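Local coordinates for START domain-containing protein 10 (Homo sapiens, PDB 6SER) that transfers phosphatidylcholine and phosphatidylethanolamine between membranes, preferring lipids with a saturated sn-1 chain and an unsaturated sn-2 chain, at residues 76-79 and 80-83; 90-93 and 94-97; 220-223 and 224-228. All blocks are in the same frame, centred on the assembly; numbering follows the deposited sequence.

Contact 1. Residues 76-79 and 80-83; sequences DVPA and ETLY
The flat carboxylate of Glu80 is set against the puckered ring of Pro78 where helix 79-87 begins. Glu80 OE2 comes against the ring carbon CB of Pro78 at 3.2 Å, while the neighbouring ring carbon, Pro78 CG, is met by the hydroxyl OG1 of Thr81 at 3.3 Å, so that two polar side chains from the first turn close on an apolar ring. The other flat group, the Tyr83 phenol, leads away from Ala79; of its side chain, CB alone comes close, to Ala79 O. The phenol stacks on Tyr143 and meets His87 edge-to-face. Glu80 doubles back because CG sits between the backbone N and the carbonyl carbon (chi1 38°) and the chain bends again at the next bond, which folds the carboxylate toward the start of the helix. Glu80 OE2 ends 3.4 Å from Ala79 N, but at an angle too poor for a hydrogen bond.

The backbone does the real joining. Pro78, at the N-cap, gives its carbonyl O to Leu82 N at 3.2 Å in an almost straight bond (170°), and takes a weak, bent one from Thr81 N. Ala79 O follows with Tyr83 N at 2.9 Å. Leu82 and Ala79 pack on Cys181 and Ile173 of the curved sheet, and Leu82 also on Met215 and Cys219, which seats the inner side of this helix start between the sheet and helix 197-227. The all-carbon ring of Pro78 cannot cap the first N-H groups with a side-chain acceptor; the acidic Glu80, close by, would probably be favoured by the partial positive charge of the helix start.

Contact 2. Residues 90-93 and 94-97; sequences EYRK and KWDS. With PO4 (phosphate ion), chain B.
Torsions set up both halves of this helix end: Trp95 holds CG between its backbone N and carbonyl carbon (chi1 63°), which swings the indole back along helix 89-95 over Tyr91 and Arg92, and Arg92 bends sharply at its second side-chain bond (chi2 -86°), which brings the guanidinium round to Asp96. Trp95 CD1 lies over one face of the Tyr91 ring, offset toward its rim, 3.3 Å from Tyr91 CD2; the planes stand 49° apart, too steep for a stack and too shallow for a T. Lys94 CB and CG lean on Tyr91 CD1 and CE1, and the bent lysine sends NZ to phosphate O3 in a weak hydrogen bond (3.3 Å). The phenol oxygen is held by Ala218 O.

Farther along the indole, Trp95 CH2 sits over the centre of the Arg92 guanidinium, 4.0 Å from Arg92 CZ; the two planes are inclined, a contact over one face and not a parallel stack. At the guanidinium edge, Arg92 NH1 makes a salt bridge to Asp96 OD2 at 2.7 Å, on its anti side but tilted out of the carboxylate plane. OD2 has a second partner in Tyr117 OH, and OD1 takes the backbone N of Asn98, so the carboxylate is fixed from several directions. Asp96 N donates to Arg92 O at 2.8 Å, the last turn before the chain leaves the helix.

The Arg92-Asp96 pair probably corresponds to the buried arginine-aspartate pair of the START lipid pocket, whose arginine meets the lipid phosphate in phosphatidylcholine transfer protein; a triethylene glycol beside Arg92, probably from the crystallisation medium, may mark that pocket.

Contact 3. Residues 220-223 and 224-228; sequences LKYP and EWKQK. With PO4 (phosphate ion), chain B.
Glu224 reaches back to Leu220 through a water, which accepts from Glu224 N at 3.1 Å and donates to Leu220 O. The bridge stands at the kink left by Pro223, whose nitrogen has no hydrogen to give the previous turn. Regular bonding resumes at Trp225: its N binds Lys221 O at 3.1 Å, and with CG anti to the backbone N (chi1 -176°) the indole stands out beside Tyr222, Trp225 CE3 to Tyr222 CE1 at 4.1 Å, in an oblique pairing. Trp225 NE1 donates a hydrogen bond to phosphate O1 (3.1 Å, 158°), which lies at the indole edge, and the ion is also held by His229 NE2. This is the final turn of helix 197-227, the long C-terminal helix that a START domain lays against its curved sheet in the helix-grip fold. Lys226 comes next, running side by side with Tyr222: Lys226 CB sits over the ring face, 3.9 Å from the Tyr222 centroid, a CH-pi contact, and Lys226 CG lies 3.4 Å from Tyr222 OH. That hydroxyl is bonded to Asp88 OD1, whereas Lys226 NZ carries on to the carbonyls of Phe233, Leu230 and His229. Gln227 N closes on Pro223 O at 3.0 Å.

Contact 3 adjoins both others, its centre about 12 Å from each, while the centres of contacts 1 and 2 stand about 17 Å apart, with nearest atoms about 7 Å. It joins contact 1 through a hydrophobic touch, Val77 CG1 to Leu220 CD2 at 3.6 Å, and Tyr222 reaches helix 79-87 itself at Asp84 and Val85. Toward contact 2 the join is aromatic: the Tyr91 ring fits against both Trp225, Tyr91 CD1 to Trp225 CE3 at 3.4 Å, and Tyr222, which it meets edge-to-face. Lys94, through a weak bond, and Trp225 share one phosphate ion, probably from the crystallisation liquor. Arg92 of contact 2 lies near a bound glycol that may mark the lipid pocket.

Contact 1. Residues 76-79 and 80-83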
loop_
_atom_site.group_PDB
_atom_site.type_symbol
_atom_site.label_atom_id
_atom_site.label_comp_id
_atom_site.label_asym_id
_atom_site.label_seq_id
_atom_site.Cartn_x
_atom_site.Cartn_y
_atom_site.Cartn_z
ATOM N N ASP A 76 8.169 7.666 18.487
ATOM C CA ASP A 76 7.990 6.742 19.602
ATOM C C ASP A 76 7.378 5.408 19.182
ATOM O O ASP A 76 6.814 4.707 20.030
ATOM C CB ASP A 76 7.138 7.390 20.698
ATOM C CG ASP A 76 5.806 7.884 20.183
ATOM O OD1 ASP A 76 4.903 8.122 21.009
ATOM O OD2 ASP A 76 5.654 8.024 18.947
ATOM N N VAL A 77 7.457 5.036 17.905
ATOM C CA VAL A 77 7.097 3.670 17.521
ATOM C C VAL A 77 8.252 3.068 16.727
ATOM O O VAL A 77 8.808 3.723 15.834
ATOM C CB VAL A 77 5.765 3.608 16.747
ATOM C CG1 VAL A 77 4.718 4.513 17.389
ATOM C CG2 VAL A 77 5.937 3.932 15.276
ATOM N N PRO A 78 8.682 1.852 17.044
ATOM C CA PRO A 78 9.789 1.244 16.301
ATOM C C PRO A 78 9.348 0.757 14.928
ATOM O O PRO A 78 8.165 0.537 14.660
ATOM C CB PRO A 78 10.222 0.075 17.196
ATOM C CG PRO A 78 9.012 -0.261 17.986
ATOM C CD PRO A 78 8.236 1.016 18.173
ATOM N N ALA A 79 10.347 0.594 14.052
ATOM C CA ALA A 79 10.094 0.164 12.679
ATOM C C ALA A 79 9.356 -1.170 12.626
ATOM O O ALA A 79 8.482 -1.367 11.774
ATOM C CB ALA A 79 11.412 0.064 11.913
ATOM N N GLU A 80 9.705 -2.107 13.517
ATOM C CA GLU A 80 9.080 -3.425 13.492
ATOM C C GLU A 80 7.596 -3.342 13.810
ATOM O O GLU A 80 6.804 -4.116 13.264
ATOM C CB GLU A 80 9.778 -4.381 14.468
ATOM C CG GLU A 80 10.222 -3.745 15.778
ATOM C CD GLU A 80 11.666 -3.244 15.726
ATOM O OE1 GLU A 80 12.593 -4.061 15.929
ATOM O OE2 GLU A 80 11.878 -2.039 15.470
ATOM N N THR A 81 7.198 -2.409 14.675
ATOM C CA THR A 81 5.779 -2.258 14.982
ATOM C C THR A 81 5.019 -1.689 13.791
ATOM O O THR A 81 3.943 -2.183 13.431
ATOM C CB THR A 81 5.598 -1.369 16.210
ATOM O OG1 THR A 81 6.220 -1.990 17.341
ATOM C CG2 THR A 81 4.119 -1.163 16.498
ATOM N N LEU A 82 5.568 -0.657 13.158
ATOM C CA LEU A 82 4.959 -0.148 11.939
ATOM C C LEU A 82 4.890 -1.236 10.868
ATOM O O LEU A 82 3.907 -1.325 10.126
ATOM C CB LEU A 82 5.744 1.068 11.462
ATOM C CG LEU A 82 5.249 1.941 10.316
ATOM C CD1 LEU A 82 3.807 2.391 10.508
ATOM C CD2 LEU A 82 6.156 3.116 10.273
ATOM N N TYR A 83 5.899 -2.112 10.815
ATOM C CA TYR A 83 5.904 -3.203 9.842
ATOM C C TYR A 83 4.764 -4.185 10.106
ATOM O O TYR A 83 4.041 -4.575 9.180
ATOM C CB TYR A 83 7.263 -3.908 9.882
ATOM C CG TYR A 83 7.524 -4.938 8.793
ATOM C CD1 TYR A 83 7.482 -4.589 7.439
ATOM C CD2 TYR A 83 7.854 -6.250 9.118
ATOM C CE1 TYR A 83 7.742 -5.529 6.442
ATOM C CE2 TYR A 83 8.124 -7.195 8.130
ATOM C CZ TYR A 83 8.065 -6.832 6.798
ATOM O OH TYR A 83 8.315 -7.774 5.819
#

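Contact 2. Residues 90-93 and 94-97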
loop_
_atom_site.group_PDB
_atom_site.type_symbol
_atom_site.label_atom_id
_atom_site.label_comp_id
_atom_site.label_asym_id
_atom_site.label_seq_id
_atom_site.Cartn_x
_atom_site.Cartn_y
_atom_site.Cartn_z
ATOM N N GLU A 90 -5.822 -8.536 9.369
ATOM C CA GLU A 90 -6.921 -8.605 10.328
ATOM C C GLU A 90 -7.104 -7.287 11.071
ATOM O O GLU A 90 -8.235 -6.826 11.263
ATOM C CB GLU A 90 -6.672 -9.736 11.325
ATOM C CG GLU A 90 -7.675 -9.739 12.446
ATOM C CD GLU A 90 -7.396 -10.799 13.512
ATOM O OE1 GLU A 90 -8.358 -11.187 14.190
ATOM O OE2 GLU A 90 -6.239 -11.235 13.679
ATOM N N TYR A 91 -6.000 -6.683 11.519
ATOM C CA TYR A 91 -6.022 -5.408 12.232
ATOM C C TYR A 91 -6.558 -4.251 11.386
ATOM O O TYR A 91 -7.063 -3.282 11.958
ATOM C CB TYR A 91 -4.605 -5.078 12.705
ATOM C CG TYR A 91 -4.486 -3.927 13.675
ATOM C CD1 TYR A 91 -5.240 -3.893 14.842
ATOM C CD2 TYR A 91 -3.578 -2.890 13.448
ATOM C CE1 TYR A 91 -5.107 -2.848 15.752
ATOM C CE2 TYR A 91 -3.439 -1.843 14.351
ATOM C CZ TYR A 91 -4.203 -1.827 15.495
ATOM O OH TYR A 91 -4.067 -0.790 16.383
ATOM N N ARG A 92 -6.458 -4.325 10.050
ATOM C CA ARG A 92 -6.927 -3.233 9.194
ATOM C C ARG A 92 -8.352 -2.831 9.532
ATOM O O ARG A 92 -8.667 -1.641 9.620
ATOM C CB ARG A 92 -6.843 -3.621 7.715
ATOM C CG ARG A 92 -5.633 -3.072 6.968
ATOM C CD ARG A 92 -5.845 -1.650 6.408
ATOM N NE ARG A 92 -4.602 -1.150 5.816
ATOM C CZ ARG A 92 -4.493 -0.076 5.037
ATOM N NH1 ARG A 92 -5.561 0.645 4.725
ATOM N NH2 ARG A 92 -3.303 0.272 4.559
ATOM N N LYS A 93 -9.231 -3.807 9.730
ATOM C CA LYS A 93 -10.617 -3.469 10.030
ATOM C C LYS A 93 -10.784 -2.815 11.391
ATOM O O LYS A 93 -11.826 -2.211 11.644
ATOM C CB LYS A 93 -11.491 -4.708 9.952
ATOM C CG LYS A 93 -11.847 -5.086 8.539
ATOM C CD LYS A 93 -12.574 -6.411 8.521
ATOM C CE LYS A 93 -12.956 -6.779 7.114
ATOM N NZ LYS A 93 -13.621 -8.102 7.060
ATOM N N LYS A 94 -9.790 -2.921 12.271
ATOM C CA LYS A 94 -9.907 -2.272 13.569
ATOM C C LYS A 94 -9.731 -0.760 13.457
ATOM O O LYS A 94 -10.497 -0.006 14.067
ATOM C CB LYS A 94 -8.892 -2.872 14.552
ATOM C CG LYS A 94 -8.979 -2.326 15.976
ATOM C CD LYS A 94 -10.250 -2.764 16.708
ATOM C CE LYS A 94 -10.313 -2.148 18.112
ATOM N NZ LYS A 94 -11.527 -2.561 18.876
ATOM N N TRP A 95 -8.750 -0.294 12.669
ATOM C CA TRP A 95 -8.423 1.128 12.604
ATOM C C TRP A 95 -8.710 1.809 11.267
ATOM O O TRP A 95 -8.665 3.041 11.212
ATOM C CB TRP A 95 -6.940 1.360 12.939
ATOM C CG TRP A 95 -5.992 0.708 11.969
ATOM C CD1 TRP A 95 -5.514 -0.572 12.027
ATOM C CD2 TRP A 95 -5.400 1.302 10.803
ATOM N NE1 TRP A 95 -4.665 -0.810 10.970
ATOM C CE2 TRP A 95 -4.585 0.319 10.202
ATOM C CE3 TRP A 95 -5.483 2.566 10.208
ATOM C CZ2 TRP A 95 -3.859 0.559 9.040
ATOM C CZ3 TRP A 95 -4.760 2.804 9.053
ATOM C CH2 TRP A 95 -3.954 1.807 8.484
ATOM N N ASP A 96 -8.975 1.065 10.196
ATOM C CA ASP A 96 -9.234 1.647 8.877
ATOM C C ASP A 96 -10.742 1.831 8.746
ATOM O O ASP A 96 -11.487 0.856 8.607
ATOM C CB ASP A 96 -8.661 0.754 7.774
ATOM C CG ASP A 96 -8.934 1.272 6.352
ATOM O OD1 ASP A 96 -9.893 2.042 6.130
ATOM O OD2 ASP A 96 -8.189 0.863 5.428
ATOM N N SER A 97 -11.192 3.083 8.795
ATOM C CA SER A 97 -12.623 3.361 8.797
ATOM C C SER A 97 -13.266 3.235 7.421
ATOM O O SER A 97 -14.497 3.268 7.333
ATOM C CB SER A 97 -12.874 4.760 9.358
ATOM O OG SER A 97 -11.977 5.684 8.774
HETATM P P PO4 B . -11.746 -6.586 18.777
HETATM O O1 PO4 B . -11.006 -6.396 17.576
HETATM O O2 PO4 B . -13.087 -6.260 18.568
HETATM O O3 PO4 B . -11.204 -5.759 19.762
HETATM O O4 PO4 B . -11.676 -7.947 19.191
#

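Contact 3. Residues 220-223 and 224-228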
loop_
_atom_site.group_PDB
_atom_site.type_symbol
_atom_site.label_atom_id
_atom_site.label_comp_id
_atom_site.label_asym_id
_atom_site.label_seq_id
_atom_site.Cartn_x
_atom_site.Cartn_y
_atom_site.Cartn_z
ATOM N N LEU A 220 0.293 2.806 17.990
ATOM C CA LEU A 220 0.348 2.943 19.445
ATOM C C LEU A 220 -0.558 1.929 20.126
ATOM O O LEU A 220 -0.215 1.391 21.186
ATOM C CB LEU A 220 -0.041 4.361 19.868
ATOM C CG LEU A 220 0.811 5.504 19.316
ATOM C CD1 LEU A 220 0.227 6.850 19.714
ATOM C CD2 LEU A 220 2.246 5.374 19.793
ATOM N N LYS A 221 -1.718 1.657 19.537
ATOM C CA LYS A 221 -2.659 0.705 20.105
ATOM C C LYS A 221 -2.361 -0.733 19.697
ATOM O O LYS A 221 -2.990 -1.654 20.228
ATOM C CB LYS A 221 -4.092 1.088 19.702
ATOM C CG LYS A 221 -4.583 2.393 20.338
ATOM C CD LYS A 221 -5.074 2.166 21.766
ATOM C CE LYS A 221 -5.328 3.473 22.514
ATOM N NZ LYS A 221 -4.121 3.918 23.280
ATOM N N TYR A 222 -1.399 -0.953 18.789
ATOM C CA TYR A 222 -1.239 -2.290 18.221
ATOM C C TYR A 222 -0.730 -3.311 19.231
ATOM O O TYR A 222 -1.335 -4.395 19.327
ATOM C CB TYR A 222 -0.347 -2.243 16.977
ATOM C CG TYR A 222 -0.204 -3.609 16.333
ATOM C CD1 TYR A 222 -1.292 -4.220 15.719
ATOM C CD2 TYR A 222 1.012 -4.293 16.351
ATOM C CE1 TYR A 222 -1.178 -5.473 15.137
ATOM C CE2 TYR A 222 1.137 -5.538 15.765
ATOM C CZ TYR A 222 0.035 -6.126 15.161
ATOM O OH TYR A 222 0.154 -7.369 14.579
ATOM N N PRO A 223 0.355 -3.069 19.985
ATOM C CA PRO A 223 0.846 -4.119 20.903
ATOM C C PRO A 223 -0.224 -4.665 21.833
ATOM O O PRO A 223 -0.334 -5.888 21.985
ATOM C CB PRO A 223 1.974 -3.408 21.666
ATOM C CG PRO A 223 2.486 -2.380 20.665
ATOM C CD PRO A 223 1.225 -1.873 20.023
ATOM N N GLU A 224 -1.044 -3.790 22.423
ATOM C CA GLU A 224 -2.115 -4.245 23.307
ATOM C C GLU A 224 -3.186 -5.012 22.543
ATOM O O GLU A 224 -3.668 -6.050 23.013
ATOM C CB GLU A 224 -2.735 -3.056 24.040
ATOM C CG GLU A 224 -1.849 -2.479 25.140
ATOM C CD GLU A 224 -2.429 -1.219 25.763
ATOM O OE1 GLU A 224 -3.204 -0.512 25.078
ATOM O OE2 GLU A 224 -2.112 -0.940 26.940
ATOM N N TRP A 225 -3.581 -4.515 21.369
ATOM C CA TRP A 225 -4.572 -5.224 20.569
ATOM C C TRP A 225 -4.051 -6.591 20.131
ATOM O O TRP A 225 -4.762 -7.599 20.218
ATOM C CB TRP A 225 -4.964 -4.381 19.354
ATOM C CG TRP A 225 -6.039 -5.008 18.531
ATOM C CD1 TRP A 225 -7.387 -4.809 18.646
ATOM C CD2 TRP A 225 -5.860 -5.943 17.464
ATOM N NE1 TRP A 225 -8.058 -5.559 17.715
ATOM C CE2 TRP A 225 -7.145 -6.265 16.974
ATOM C CE3 TRP A 225 -4.739 -6.535 16.871
ATOM C CZ2 TRP A 225 -7.342 -7.162 15.919
ATOM C CZ3 TRP A 225 -4.935 -7.422 15.816
ATOM C CH2 TRP A 225 -6.227 -7.730 15.355
ATOM N N LYS A 226 -2.806 -6.640 19.652
ATOM C CA LYS A 226 -2.268 -7.889 19.120
ATOM C C LYS A 226 -2.070 -8.922 20.225
ATOM O O LYS A 226 -2.163 -10.128 19.972
ATOM C CB LYS A 226 -0.956 -7.601 18.375
ATOM C CG LYS A 226 -0.326 -8.792 17.650
ATOM C CD LYS A 226 -1.338 -9.557 16.792
ATOM C CE LYS A 226 -0.626 -10.591 15.923
ATOM N NZ LYS A 226 -1.576 -11.571 15.350
ATOM N N GLN A 227 -1.804 -8.461 21.454
ATOM C CA GLN A 227 -1.736 -9.356 22.605
ATOM C C GLN A 227 -3.065 -10.065 22.853
ATOM O O GLN A 227 -3.080 -11.188 23.360
ATOM C CB GLN A 227 -1.316 -8.565 23.843
ATOM C CG GLN A 227 -1.274 -9.383 25.110
ATOM C CD GLN A 227 -0.311 -10.539 24.999
ATOM O OE1 GLN A 227 0.817 -10.372 24.531
ATOM N NE2 GLN A 227 -0.755 -11.726 25.410
ATOM N N LYS A 228 -4.187 -9.439 22.502
ATOM C CA LYS A 228 -5.486 -10.082 22.649
ATOM C C LYS A 228 -5.906 -10.889 21.425
ATOM O O LYS A 228 -6.994 -11.476 21.440
ATOM C CB LYS A 228 -6.573 -9.041 22.944
ATOM C CG LYS A 228 -6.359 -8.222 24.208
ATOM C CD LYS A 228 -7.448 -7.167 24.363
ATOM C CE LYS A 228 -7.115 -6.207 25.493
ATOM N NZ LYS A 228 -8.072 -5.068 25.556
HETATM P P PO4 B . -11.746 -6.586 18.777
HETATM O O1 PO4 B . -11.006 -6.396 17.576
HETATM O O2 PO4 B . -13.087 -6.260 18.568
HETATM O O3 PO4 B . -11.204 -5.759 19.762
HETATM O O4 PO4 B . -11.676 -7.947 19.191
HETATM O O HOH W 1 -0.669 -0.684 22.729
#